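Local coordinates for protein ribokinase, putative (Burkholderia thailandensis, PDB 3B1N) that acts as a nucleoside kinase of the ribokinase (PfkB) family, probably passing a phosphate from ATP to nucleosides, and binds ADP together with the nucleoside mizoribine, at residues B[236-241]-B[305-310]; B[257-262]-B[267-272]; B[276-281]-B[297-302]. All blocks are in the same frame, centred on the assembly; numbering follows the deposited sequence.

Overall arrangement
Following the chain, strand 233-237, an outermost strand of the large nine-stranded sheet, runs into the loop of contact 1, whose partner comes only at the end of helix 296-307. This pairing (236-241 with 305-310) closes the longest loop of the three, and the other two nest inside it. Contact 2 (257-262 with 267-272) closes first, around the turn joining helix 251-264 to helix 269-284. Contact 3 (276-281 with 297-302) follows in series and packs helix 269-284 against helix 296-307. Probable hydrogen bonds link them: Tyr309 OH with Thr271 OG1 of contact 2, and Pro238 O with Ser277 OG of contact 3, a serine that also touches ADP.

Contact 1. Residues B[236-241]-B[305-310]; sequences QIPAVR and TAFGYR
The loop that leaves strand 233-237 and lines the ADP pocket of this ribokinase-family fold packs here against the C-terminal end of helix 296-307, with Val240 and Phe307 at the middle. CG2 of Val240 touches the far end of the phenyl ring, 3.4 Å from Phe307 CZ; the methyl is oblique to the ring plane, and the two side chains run at about a right angle. Val240 also rests on the helix itself: its CG2 lies 4.0 Å from Ala306 CB, and CG1 is only slightly farther from the same methyl. Ala306 CB in turn sits 3.7 Å above the plane of the Phe307 ring, over its centre, so one face of the ring is covered from its own helix. Farther back along the loop, the Pro238 ring supplies CG, 4.0 Å from Phe307 CE1. With CG anti to its carbonyl carbon (chi1 -58°), Phe307 carries its ring across to the loop, although its CB bond is not aimed there. The loop also touches helix 269-284, where Pro238 O is hydrogen-bonded to Ser277 OG. No hydrogen bond joins 236-241 to 305-310, so the chemistry here is purely apolar: Val240, a residue of the ADP pocket, is held from this side by packing against a phenyl ring and a methyl group, without directional bonds.

Contact 2. Residues B[257-262]-B[267-272]; sequences GGLLYG and FDWATA
Gly262 and Phe267 meet at the apolar centre of the short turn between two successive helices, 251-264 and 269-284, of the ribokinase-type fold. Gly262 CA makes a CH-pi contact over one face of the Phe267 ring, 3.9 Å from the centroid and 25° off the normal. Ala272 closes the same spot, its CB 4.1 Å from Gly262 CA; with no side chain on Gly262, the two helices come within 4.4 Å at the CA atoms of this pair. Beside it, Tyr261 turns its edge toward the face of Phe267 in an offset edge-to-face pair, the planes at 89° and CE2 of Tyr261 3.9 Å from CZ of Phe267. The tyrosine CG lies anti to the backbone N (chi1 -177°), which swings its ring edge toward the phenylalanine. On another flank, Leu259 CD1 packs against Ala272 and approaches the edge of the Trp269 indole near its plane, 4.3 Å from CZ3. The polar edge begins with the backbone: Phe267 N donates to Gly262 O, tying the end of one helix to the turn that starts the next. Asp268 is the N-cap of the second helix. Its OD1 takes two bonds from Thr271, one from the backbone N and one from the hydroxyl, and Thr271 OG1, 2.6 Å from Asp268 OD1, is also hydrogen-bonded to Tyr309 OH.

Contact 3. Residues B[276-281]-B[297-302]; sequences ASLMGA and AEIDAR. With ADP (adenosine-5'-diphosphate), chain G.
Ile299 is the first residue of 297-302 to reach helix 269-284, in a helix-helix packing behind the ADP site of this PfkB-family kinase. The two helical segments cross at 113°, their axes 10.8 Å apart at closest approach. Ile299 uses both ends of its branched side chain. CG2 lies 4.0 Å from Leu278 CD2, the two side chains meeting at a slant, while CD1 reaches to the sulfur of Met279, 4.1 Å from SD. Met279 and Ile299 run across each other at about a right angle, and the methionine chain, bent at both chi2 and chi3, brings its sulfur round to the isoleucine. The backbone of Ile299 takes part too, since Leu278 CD2 comes within 3.4 Å of Ile299 O. One helical turn on, Arg302 is met by the other leucine methyl: CD1 of Leu278 packs against Arg302 CB at 4.0 Å. Leu278 thus straddles the turn, one branch on Ile299 and the other on Arg302, from a CG held anti to the backbone N (chi1 173°). Beyond CB the arginine chain bends twice, and a water lying in the guanidinium plane at its edge bridges the helices, donating to Ala281 O at 2.8 Å and accepting a longer bond from Arg302 NH2. Around the helix from Leu278, Ser277 OG accepts a hydrogen bond from ADP O2' at 3.3 Å, and Gly280 CA lies 3.5 Å from ADP O4'. Thr220 and Asn192 of the same chain, and His31 of the second subunit, are among the other residues bonded to the nucleotide. One helix therefore presents two chemistries: leucine and methionine pack apolar contacts against helix 296-307, while a serine hydroxyl and a bare glycine meet the ADP ribose.

Contact 1. Residues B[236-241]-B[305-310]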
loop_
_atom_site.group_PDB
_atom_site.type_symbol
_atom_site.label_atom_id
_atom_site.label_comp_id
_atom_site.label_asym_id
_atom_site.label_seq_id
_atom_site.Cartn_x
_atom_site.Cartn_y
_atom_site.Cartn_z
ATOM N N GLN B 236 23.125 23.450 -3.967
ATOM C CA GLN B 236 22.381 22.574 -4.845
ATOM C C GLN B 236 23.180 21.280 -4.934
ATOM O O GLN B 236 24.250 21.214 -5.561
ATOM C CB GLN B 236 22.243 23.190 -6.230
ATOM C CG GLN B 236 21.541 24.555 -6.246
ATOM C CD GLN B 236 20.057 24.458 -5.944
ATOM O OE1 GLN B 236 19.469 25.364 -5.338
ATOM N NE2 GLN B 236 19.443 23.352 -6.335
ATOM N N ILE B 237 22.675 20.222 -4.299
ATOM C CA ILE B 237 23.413 18.989 -4.226
ATOM C C ILE B 237 22.954 18.096 -5.377
ATOM O O ILE B 237 21.752 17.798 -5.473
ATOM C CB ILE B 237 23.069 18.250 -2.895
ATOM C CG1 ILE B 237 23.330 19.140 -1.661
ATOM C CG2 ILE B 237 23.813 16.873 -2.815
ATOM C CD1 ILE B 237 24.822 19.608 -1.546
ATOM N N PRO B 238 23.879 17.648 -6.219
ATOM C CA PRO B 238 23.464 16.752 -7.310
ATOM C C PRO B 238 23.168 15.362 -6.828
ATOM O O PRO B 238 23.801 14.896 -5.870
ATOM C CB PRO B 238 24.689 16.698 -8.238
ATOM C CG PRO B 238 25.825 17.304 -7.459
ATOM C CD PRO B 238 25.327 17.951 -6.208
ATOM N N ALA B 239 22.278 14.668 -7.535
ATOM C CA ALA B 239 22.190 13.233 -7.360
ATOM C C ALA B 239 23.416 12.512 -7.887
ATOM O O ALA B 239 24.107 13.008 -8.791
ATOM C CB ALA B 239 20.920 12.683 -8.068
ATOM N N VAL B 240 23.682 11.335 -7.353
ATOM C CA VAL B 240 24.652 10.411 -7.920
ATOM C C VAL B 240 23.861 9.437 -8.782
ATOM O O VAL B 240 22.873 8.880 -8.311
ATOM C CB VAL B 240 25.447 9.655 -6.809
ATOM C CG1 VAL B 240 26.407 8.623 -7.361
ATOM C CG2 VAL B 240 26.269 10.649 -6.038
ATOM N N ARG B 241 24.285 9.245 -10.029
ATOM C CA ARG B 241 23.616 8.254 -10.900
ATOM C C ARG B 241 23.613 6.890 -10.260
ATOM O O ARG B 241 24.659 6.348 -9.909
ATOM C CB ARG B 241 24.322 8.200 -12.281
ATOM C CG ARG B 241 23.618 7.321 -13.307
ATOM C CD ARG B 241 23.731 7.906 -14.708
ATOM N NE ARG B 241 22.394 8.080 -15.289
ATOM C CZ ARG B 241 21.660 9.198 -15.209
ATOM N NH1 ARG B 241 20.448 9.242 -15.762
ATOM N NH2 ARG B 241 22.127 10.277 -14.584
ATOM N N THR B 305 34.755 9.099 -7.770
ATOM C CA THR B 305 34.266 8.973 -9.147
ATOM C C THR B 305 33.151 9.957 -9.448
ATOM O O THR B 305 33.144 10.586 -10.506
ATOM C CB THR B 305 33.803 7.573 -9.452
ATOM O OG1 THR B 305 34.936 6.700 -9.339
ATOM C CG2 THR B 305 33.261 7.489 -10.867
ATOM N N ALA B 306 32.206 10.125 -8.510
ATOM C CA ALA B 306 31.087 11.030 -8.740
ATOM C C ALA B 306 31.448 12.501 -8.741
ATOM O O ALA B 306 30.905 13.271 -9.528
ATOM C CB ALA B 306 29.974 10.805 -7.655
ATOM N N PHE B 307 32.356 12.885 -7.848
ATOM C CA PHE B 307 32.540 14.305 -7.507
ATOM C C PHE B 307 33.924 14.870 -7.752
ATOM O O PHE B 307 34.072 16.066 -7.700
ATOM C CB PHE B 307 32.144 14.553 -6.059
ATOM C CG PHE B 307 30.737 14.158 -5.779
ATOM C CD1 PHE B 307 29.676 14.757 -6.502
ATOM C CD2 PHE B 307 30.460 13.198 -4.792
ATOM C CE1 PHE B 307 28.342 14.378 -6.242
ATOM C CE2 PHE B 307 29.109 12.814 -4.538
ATOM C CZ PHE B 307 28.076 13.424 -5.246
ATOM N N GLY B 308 34.903 14.013 -7.947
ATOM C CA GLY B 308 36.245 14.451 -8.381
ATOM C C GLY B 308 37.180 14.818 -7.247
ATOM O O GLY B 308 38.296 15.315 -7.487
ATOM N N TYR B 309 36.759 14.583 -6.003
ATOM C CA TYR B 309 37.608 14.845 -4.845
ATOM C C TYR B 309 37.336 13.870 -3.724
ATOM O O TYR B 309 36.351 13.104 -3.785
ATOM C CB TYR B 309 37.489 16.299 -4.373
ATOM C CG TYR B 309 36.157 16.736 -3.763
ATOM C CD1 TYR B 309 36.037 16.892 -2.365
ATOM C CD2 TYR B 309 35.049 17.027 -4.559
ATOM C CE1 TYR B 309 34.818 17.314 -1.795
ATOM C CE2 TYR B 309 33.813 17.436 -3.987
ATOM C CZ TYR B 309 33.724 17.572 -2.617
ATOM O OH TYR B 309 32.541 18.033 -2.038
ATOM N N ARG B 310 38.239 13.860 -2.743
ATOM C CA ARG B 310 38.138 12.981 -1.579
ATOM C C ARG B 310 37.354 13.694 -0.464
ATOM O O ARG B 310 37.704 14.834 -0.100
ATOM C CB ARG B 310 39.534 12.596 -1.081
ATOM C CG ARG B 310 39.548 11.481 -0.038
ATOM C CD ARG B 310 40.976 10.938 0.282
ATOM N NE ARG B 310 41.998 12.000 0.290
ATOM C CZ ARG B 310 42.118 12.961 1.219
ATOM N NH1 ARG B 310 41.283 13.034 2.263
ATOM N NH2 ARG B 310 43.080 13.872 1.097
#

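Contact 2. Residues B[257-262]-B[267-272]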
loop_
_atom_site.group_PDB
_atom_site.type_symbol
_atom_site.label_atom_id
_atom_site.label_comp_id
_atom_site.label_asym_id
_atom_site.label_seq_id
_atom_site.Cartn_x
_atom_site.Cartn_y
_atom_site.Cartn_z
ATOM N N GLY B 257 21.888 9.472 7.242
ATOM C CA GLY B 257 23.132 8.880 7.805
ATOM C C GLY B 257 24.360 9.604 7.275
ATOM O O GLY B 257 25.273 9.970 8.065
ATOM N N GLY B 258 24.409 9.842 5.966
ATOM C CA GLY B 258 25.592 10.523 5.404
ATOM C C GLY B 258 25.677 11.954 5.874
ATOM O O GLY B 258 26.790 12.464 6.148
ATOM N N LEU B 259 24.549 12.631 5.928
ATOM C CA LEU B 259 24.541 14.009 6.425
ATOM C C LEU B 259 25.052 14.067 7.857
ATOM O O LEU B 259 25.893 14.934 8.164
ATOM C CB LEU B 259 23.147 14.583 6.327
ATOM C CG LEU B 259 23.160 16.092 6.222
ATOM C CD1 LEU B 259 23.571 16.494 4.805
ATOM C CD2 LEU B 259 21.761 16.622 6.540
ATOM N N LEU B 260 24.571 13.173 8.732
ATOM C CA LEU B 260 24.991 13.153 10.139
ATOM C C LEU B 260 26.511 12.899 10.212
ATOM O O LEU B 260 27.199 13.534 11.029
ATOM C CB LEU B 260 24.260 12.065 10.957
ATOM C CG LEU B 260 22.809 12.396 11.217
ATOM C CD1 LEU B 260 22.156 11.077 11.642
ATOM C CD2 LEU B 260 22.759 13.424 12.375
ATOM N N TYR B 261 27.038 11.997 9.385
ATOM C CA TYR B 261 28.482 11.723 9.421
ATOM C C TYR B 261 29.229 13.005 9.016
ATOM O O TYR B 261 30.229 13.391 9.675
ATOM C CB TYR B 261 28.819 10.603 8.418
ATOM C CG TYR B 261 30.268 10.225 8.454
ATOM C CD1 TYR B 261 30.730 9.316 9.385
ATOM C CD2 TYR B 261 31.173 10.831 7.568
ATOM C CE1 TYR B 261 32.047 8.950 9.436
ATOM C CE2 TYR B 261 32.527 10.477 7.613
ATOM C CZ TYR B 261 32.933 9.538 8.551
ATOM O OH TYR B 261 34.280 9.171 8.596
ATOM N N GLY B 262 28.759 13.674 7.958
ATOM C CA GLY B 262 29.428 14.910 7.488
ATOM C C GLY B 262 29.386 15.982 8.588
ATOM O O GLY B 262 30.410 16.650 8.848
ATOM N N PHE B 267 32.475 18.357 7.813
ATOM C CA PHE B 267 32.400 18.574 6.380
ATOM C C PHE B 267 31.684 19.884 6.130
ATOM O O PHE B 267 30.768 20.250 6.890
ATOM C CB PHE B 267 31.501 17.470 5.752
ATOM C CG PHE B 267 32.159 16.117 5.610
ATOM C CD1 PHE B 267 33.144 15.666 6.459
ATOM C CD2 PHE B 267 31.720 15.236 4.595
ATOM C CE1 PHE B 267 33.721 14.360 6.283
ATOM C CE2 PHE B 267 32.268 13.955 4.449
ATOM C CZ PHE B 267 33.258 13.534 5.271
ATOM N N ASP B 268 32.032 20.583 5.039
ATOM C CA ASP B 268 31.213 21.678 4.590
ATOM C C ASP B 268 29.876 21.159 4.049
ATOM O O ASP B 268 29.732 19.936 3.810
ATOM C CB ASP B 268 31.948 22.620 3.629
ATOM C CG ASP B 268 32.428 21.949 2.382
ATOM O OD1 ASP B 268 31.874 20.926 1.966
ATOM O OD2 ASP B 268 33.398 22.467 1.746
ATOM N N TRP B 269 28.893 22.034 3.937
ATOM C CA TRP B 269 27.556 21.578 3.496
ATOM C C TRP B 269 27.603 20.961 2.122
ATOM O O TRP B 269 26.923 19.966 1.855
ATOM C CB TRP B 269 26.539 22.717 3.521
ATOM C CG TRP B 269 26.070 23.027 4.904
ATOM C CD1 TRP B 269 26.190 24.225 5.556
ATOM C CD2 TRP B 269 25.431 22.140 5.807
ATOM N NE1 TRP B 269 25.647 24.141 6.821
ATOM C CE2 TRP B 269 25.131 22.879 6.989
ATOM C CE3 TRP B 269 25.024 20.808 5.725
ATOM C CZ2 TRP B 269 24.499 22.296 8.107
ATOM C CZ3 TRP B 269 24.372 20.247 6.817
ATOM C CH2 TRP B 269 24.121 20.988 8.001
ATOM N N ALA B 270 28.396 21.530 1.224
ATOM C CA ALA B 270 28.533 20.978 -0.120
ATOM C C ALA B 270 28.975 19.516 -0.093
ATOM O O ALA B 270 28.490 18.643 -0.848
ATOM C CB ALA B 270 29.584 21.814 -0.930
ATOM N N THR B 271 29.921 19.232 0.792
ATOM C CA THR B 271 30.482 17.900 0.877
ATOM C C THR B 271 29.599 16.935 1.693
ATOM O O THR B 271 29.442 15.766 1.354
ATOM C CB THR B 271 31.927 17.930 1.444
ATOM O OG1 THR B 271 32.685 18.809 0.603
ATOM C CG2 THR B 271 32.585 16.559 1.425
ATOM N N ALA B 272 29.042 17.436 2.792
ATOM C CA ALA B 272 28.142 16.608 3.614
ATOM C C ALA B 272 26.967 16.221 2.736
ATOM O O ALA B 272 26.517 15.075 2.777
ATOM C CB ALA B 272 27.640 17.385 4.823
#

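Contact 3. Residues B[276-281]-B[297-302]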
loop_
_atom_site.group_PDB
_atom_site.type_symbol
_atom_site.label_atom_id
_atom_site.label_comp_id
_atom_site.label_asym_id
_atom_site.label_seq_id
_atom_site.Cartn_x
_atom_site.Cartn_y
_atom_site.Cartn_z
ATOM N N ALA B 276 25.754 12.412 1.572
ATOM C CA ALA B 276 24.360 12.001 1.813
ATOM C C ALA B 276 23.753 11.507 0.482
ATOM O O ALA B 276 23.107 10.455 0.423
ATOM C CB ALA B 276 23.603 13.180 2.353
ATOM N N SER B 277 23.934 12.296 -0.575
ATOM C CA SER B 277 23.414 11.999 -1.918
ATOM C C SER B 277 23.977 10.673 -2.429
ATOM O O SER B 277 23.227 9.793 -2.933
ATOM C CB SER B 277 23.813 13.143 -2.822
ATOM O OG SER B 277 23.250 12.892 -4.100
ATOM N N LEU B 278 25.270 10.461 -2.206
ATOM C CA LEU B 278 25.884 9.187 -2.574
ATOM C C LEU B 278 25.257 8.038 -1.815
ATOM O O LEU B 278 24.924 6.996 -2.418
ATOM C CB LEU B 278 27.387 9.198 -2.342
ATOM C CG LEU B 278 28.109 7.890 -2.519
ATOM C CD1 LEU B 278 27.983 7.346 -3.923
ATOM C CD2 LEU B 278 29.586 8.093 -2.151
ATOM N N MET B 279 25.063 8.193 -0.499
ATOM C CA MET B 279 24.456 7.063 0.247
ATOM C C MET B 279 23.050 6.731 -0.283
ATOM O O MET B 279 22.736 5.535 -0.372
ATOM C CB MET B 279 24.392 7.420 1.731
ATOM C CG MET B 279 25.818 7.576 2.378
ATOM S SD MET B 279 26.822 6.117 2.386
ATOM C CE MET B 279 26.071 5.158 3.731
ATOM N N GLY B 280 22.263 7.753 -0.624
ATOM C CA GLY B 280 20.950 7.532 -1.230
ATOM C C GLY B 280 21.050 6.704 -2.501
ATOM O O GLY B 280 20.235 5.764 -2.743
ATOM N N ALA B 281 22.036 7.018 -3.332
ATOM C CA ALA B 281 22.242 6.233 -4.589
ATOM C C ALA B 281 22.737 4.849 -4.382
ATOM O O ALA B 281 22.377 3.937 -5.157
ATOM C CB ALA B 281 23.186 7.005 -5.538
ATOM N N ALA B 297 35.918 1.723 1.964
ATOM C CA ALA B 297 36.775 2.061 0.802
ATOM C C ALA B 297 35.951 2.271 -0.461
ATOM O O ALA B 297 36.222 3.231 -1.205
ATOM C CB ALA B 297 37.853 0.977 0.571
ATOM N N GLU B 298 34.949 1.415 -0.700
ATOM C CA GLU B 298 34.018 1.579 -1.851
ATOM C C GLU B 298 33.250 2.911 -1.817
ATOM O O GLU B 298 33.093 3.596 -2.819
ATOM C CB GLU B 298 33.021 0.421 -1.926
ATOM C CG GLU B 298 33.627 -0.898 -2.514
ATOM C CD GLU B 298 32.767 -2.144 -2.239
ATOM O OE1 GLU B 298 31.739 -2.045 -1.526
ATOM O OE2 GLU B 298 33.115 -3.251 -2.727
ATOM N N ILE B 299 32.797 3.314 -0.628
ATOM C CA ILE B 299 32.153 4.600 -0.497
ATOM C C ILE B 299 33.069 5.741 -0.920
ATOM O O ILE B 299 32.662 6.609 -1.713
ATOM C CB ILE B 299 31.618 4.817 0.959
ATOM C CG1 ILE B 299 30.512 3.804 1.244
ATOM C CG2 ILE B 299 31.059 6.258 1.088
ATOM C CD1 ILE B 299 30.071 3.701 2.728
ATOM N N ASP B 300 34.309 5.756 -0.394
ATOM C CA ASP B 300 35.267 6.799 -0.784
ATOM C C ASP B 300 35.601 6.783 -2.277
ATOM O O ASP B 300 35.662 7.840 -2.885
ATOM C CB ASP B 300 36.547 6.719 0.036
ATOM C CG ASP B 300 36.359 7.197 1.476
ATOM O OD1 ASP B 300 35.320 7.842 1.823
ATOM O OD2 ASP B 300 37.300 6.928 2.268
ATOM N N ALA B 301 35.737 5.578 -2.825
ATOM C CA ALA B 301 36.043 5.436 -4.277
ATOM C C ALA B 301 34.893 5.946 -5.125
ATOM O O ALA B 301 35.095 6.646 -6.132
ATOM C CB ALA B 301 36.378 3.993 -4.608
ATOM N N ARG B 302 33.644 5.625 -4.751
ATOM C CA ARG B 302 32.512 6.108 -5.497
ATOM C C ARG B 302 32.289 7.617 -5.341
ATOM O O ARG B 302 31.830 8.299 -6.267
ATOM C CB ARG B 302 31.238 5.356 -5.049
ATOM C CG ARG B 302 31.138 3.891 -5.494
ATOM C CD ARG B 302 30.691 3.768 -6.993
ATOM N NE ARG B 302 29.353 4.339 -7.285
ATOM C CZ ARG B 302 28.201 3.676 -7.177
ATOM N NH1 ARG B 302 28.191 2.404 -6.761
ATOM N NH2 ARG B 302 27.053 4.294 -7.488
HETATM P PB ADP G . 12.752 9.881 0.849
HETATM O O1B ADP G . 11.394 10.206 0.246
HETATM O O2B ADP G . 12.871 10.525 2.196
HETATM O O3B ADP G . 13.263 8.483 0.877
HETATM P PA ADP G . 14.113 11.010 -1.574
HETATM O O1A ADP G . 13.237 10.143 -2.489
HETATM O O2A ADP G . 14.074 12.502 -1.713
HETATM O O3A ADP G . 13.836 10.772 -0.037
HETATM O "O5'" ADP G . 15.531 10.401 -1.828
HETATM C "C5'" ADP G . 16.580 10.860 -0.968
HETATM C "C4'" ADP G . 17.924 10.975 -1.672
HETATM O "O4'" ADP G . 18.308 9.676 -2.173
HETATM C "C3'" ADP G . 17.915 11.907 -2.908
HETATM O "O3'" ADP G . 18.067 13.283 -2.525
HETATM C "C2'" ADP G . 19.017 11.291 -3.730
HETATM O "O2'" ADP G . 20.299 11.779 -3.277
HETATM C "C1'" ADP G . 18.935 9.818 -3.442
HETATM N N9 ADP G . 18.046 9.175 -4.449
HETATM C C8 ADP G . 16.695 8.944 -4.399
HETATM N N7 ADP G . 16.273 8.373 -5.573
HETATM C C5 ADP G . 17.323 8.320 -6.378
HETATM C C6 ADP G . 17.553 7.876 -7.751
HETATM N N6 ADP G . 16.491 7.380 -8.447
HETATM N N1 ADP G . 18.772 7.967 -8.251
HETATM C C2 ADP G . 19.817 8.463 -7.546
HETATM N N3 ADP G . 19.677 8.866 -6.276
HETATM C C4 ADP G . 18.491 8.845 -5.670
HETATM O O HOH W 1 24.080 2.998 -7.112
#